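Local coordinates for protein sensor histidine kinase (Clostridium perfringens, PDB 4ONX) that is the sensor domain of a histidine kinase that probably detects an extracellular signal and relays it to its own kinase portion, with zinc bound in the crystal, at residues Y68-H71 with F72-I76. Numbering follows the deposited sequence.
Sequences YTKH and FIEAI. With ZN (zinc ion), chain O.
The ring of Phe72 turns its edge toward the face of Tyr68, an offset edge-to-face pair with planes inclined at 64° and ring centroids 5.4 Å apart. CE2 of Phe72 leads, 3.5 Å from CE2 of Tyr68, while the carbonyl O of Thr69 and CD1 of Ile76 also lie at the edge of the Phe72 ring, in its plane. This is an i to i+4 pair on the last turns of helix 63-75 in a single cache domain: Phe72 packs on Thr42 and Ile46 of helix 33-47, while Tyr68 forms another edge-to-face pair with Phe51 and also meets Phe72 of the second subunit. The Tyr68 ring is carried toward the next turn because CG stands anti to the backbone N.

The His71 ring has CA of Tyr68 at its edge, in plane, and points NE2 at the zinc ion, 2.1 Å away. Glu67 of the same chain, together with Glu67 and His71 of the second subunit, completes the four-atom site, so the metal ties the two copies together through this helix, and Tyr68 of that subunit adds an edge-to-face contact to the His71 ring.

On the exposed side Lys70 and Glu74 form an i to i+4 salt bridge. The lysine chain runs extended until a bend about its last torsion (chi4 -82°), which brings NZ to OE2 of Glu74 at 2.6 Å. Glu74 OE1 pairs with Arg64 of the second subunit, so the carboxylate is held at both oxygens.

Beneath these side chains O of Lys70 takes a nearly straight bond from N of Glu74 and a weak one from N of Ile73, and in the final turn N of Ala75 reaches O of His71 at 2.9 Å, tilted 28° from the carbonyl plane.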
loop_
_atom_site.group_PDB
_atom_site.type_symbol
_atom_site.label_atom_id
_atom_site.label_comp_id
_atom_site.label_asym_id
_atom_site.label_seq_id
_atom_site.Cartn_x
_atom_site.Cartn_y
_atom_site.Cartn_z
ATOM N N TYR E 68 7.769 1.650 -9.920
ATOM C CA TYR E 68 7.679 2.518 -11.091
ATOM C C TYR E 68 7.612 1.738 -12.401
ATOM O O TYR E 68 6.880 2.116 -13.317
ATOM C CB TYR E 68 8.865 3.489 -11.128
ATOM C CG TYR E 68 8.897 4.358 -12.369
ATOM C CD1 TYR E 68 8.163 5.519 -12.432
ATOM C CD2 TYR E 68 9.667 4.012 -13.467
ATOM C CE1 TYR E 68 8.190 6.320 -13.551
ATOM C CE2 TYR E 68 9.703 4.807 -14.594
ATOM C CZ TYR E 68 8.955 5.963 -14.629
ATOM O OH TYR E 68 8.962 6.782 -15.737
ATOM N N THR E 69 8.376 0.658 -12.484
ATOM C CA THR E 69 8.420 -0.143 -13.699
ATOM C C THR E 69 7.124 -0.905 -13.960
ATOM O O THR E 69 6.842 -1.296 -15.094
ATOM C CB THR E 69 9.546 -1.193 -13.652
ATOM O OG1 THR E 69 9.297 -2.119 -12.590
ATOM C CG2 THR E 69 10.909 -0.535 -13.466
ATOM N N LYS E 70 6.336 -1.111 -12.915
ATOM C CA LYS E 70 5.095 -1.871 -13.026
ATOM C C LYS E 70 4.064 -1.190 -13.940
ATOM O O LYS E 70 3.293 -1.862 -14.617
ATOM C CB LYS E 70 4.536 -2.117 -11.617
ATOM C CG LYS E 70 3.385 -3.111 -11.502
ATOM C CD LYS E 70 3.115 -3.417 -10.028
ATOM C CE LYS E 70 1.905 -4.357 -9.797
ATOM N NZ LYS E 70 0.584 -3.655 -9.815
ATOM N N HIS E 71 4.079 0.138 -13.991
ATOM C CA HIS E 71 3.127 0.875 -14.823
ATOM C C HIS E 71 3.190 0.524 -16.295
ATOM O O HIS E 71 2.175 0.560 -17.000
ATOM C CB HIS E 71 3.381 2.372 -14.718
ATOM C CG HIS E 71 3.189 2.904 -13.351
ATOM N ND1 HIS E 71 1.966 3.328 -12.889
ATOM C CD2 HIS E 71 4.061 3.066 -12.331
ATOM C CE1 HIS E 71 2.094 3.737 -11.639
ATOM N NE2 HIS E 71 3.356 3.591 -11.283
ATOM N N PHE E 72 4.389 0.216 -16.764
ATOM C CA PHE E 72 4.588 -0.045 -18.174
ATOM C C PHE E 72 3.988 -1.370 -18.594
ATOM O O PHE E 72 3.402 -1.475 -19.672
ATOM C CB PHE E 72 6.065 0.105 -18.514
ATOM C CG PHE E 72 6.577 1.475 -18.235
ATOM C CD1 PHE E 72 6.424 2.476 -19.167
ATOM C CD2 PHE E 72 7.143 1.784 -17.004
ATOM C CE1 PHE E 72 6.851 3.763 -18.897
ATOM C CE2 PHE E 72 7.578 3.066 -16.731
ATOM C CZ PHE E 72 7.426 4.062 -17.681
ATOM N N ILE E 73 4.099 -2.363 -17.733
ATOM C CA ILE E 73 3.497 -3.653 -18.018
ATOM C C ILE E 73 1.973 -3.489 -18.061
ATOM O O ILE E 73 1.331 -3.836 -19.042
ATOM C CB ILE E 73 3.824 -4.679 -16.928
ATOM C CG1 ILE E 73 5.334 -4.852 -16.767
ATOM C CG2 ILE E 73 3.171 -6.004 -17.251
ATOM C CD1 ILE E 73 6.052 -5.368 -17.994
ATOM N N GLU E 74 1.426 -2.897 -17.000
ATOM C CA GLU E 74 -0.020 -2.673 -16.845
ATOM C C GLU E 74 -0.671 -1.872 -17.958
ATOM O O GLU E 74 -1.685 -2.278 -18.515
ATOM C CB GLU E 74 -0.292 -1.897 -15.549
ATOM C CG GLU E 74 0.084 -2.601 -14.260
ATOM C CD GLU E 74 -0.042 -1.701 -13.034
ATOM O OE1 GLU E 74 -0.270 -0.480 -13.192
ATOM O OE2 GLU E 74 0.123 -2.209 -11.901
ATOM N N ALA E 75 -0.090 -0.715 -18.259
ATOM C CA ALA E 75 -0.675 0.218 -19.220
ATOM C C ALA E 75 -0.289 0.048 -20.682
ATOM O O ALA E 75 -0.952 0.610 -21.544
ATOM C CB ALA E 75 -0.372 1.645 -18.777
ATOM N N ILE E 76 0.783 -0.681 -20.973
ATOM C CA ILE E 76 1.204 -0.860 -22.363
ATOM C C ILE E 76 1.001 -2.308 -22.737
ATOM O O ILE E 76 1.662 -3.191 -22.208
ATOM C CB ILE E 76 2.670 -0.444 -22.581
ATOM C CG1 ILE E 76 2.907 0.949 -21.993
ATOM C CG2 ILE E 76 3.010 -0.458 -24.066
ATOM C CD1 ILE E 76 4.353 1.393 -22.003
HETATM ZN ZN ZN O . 3.766 3.960 -9.240
#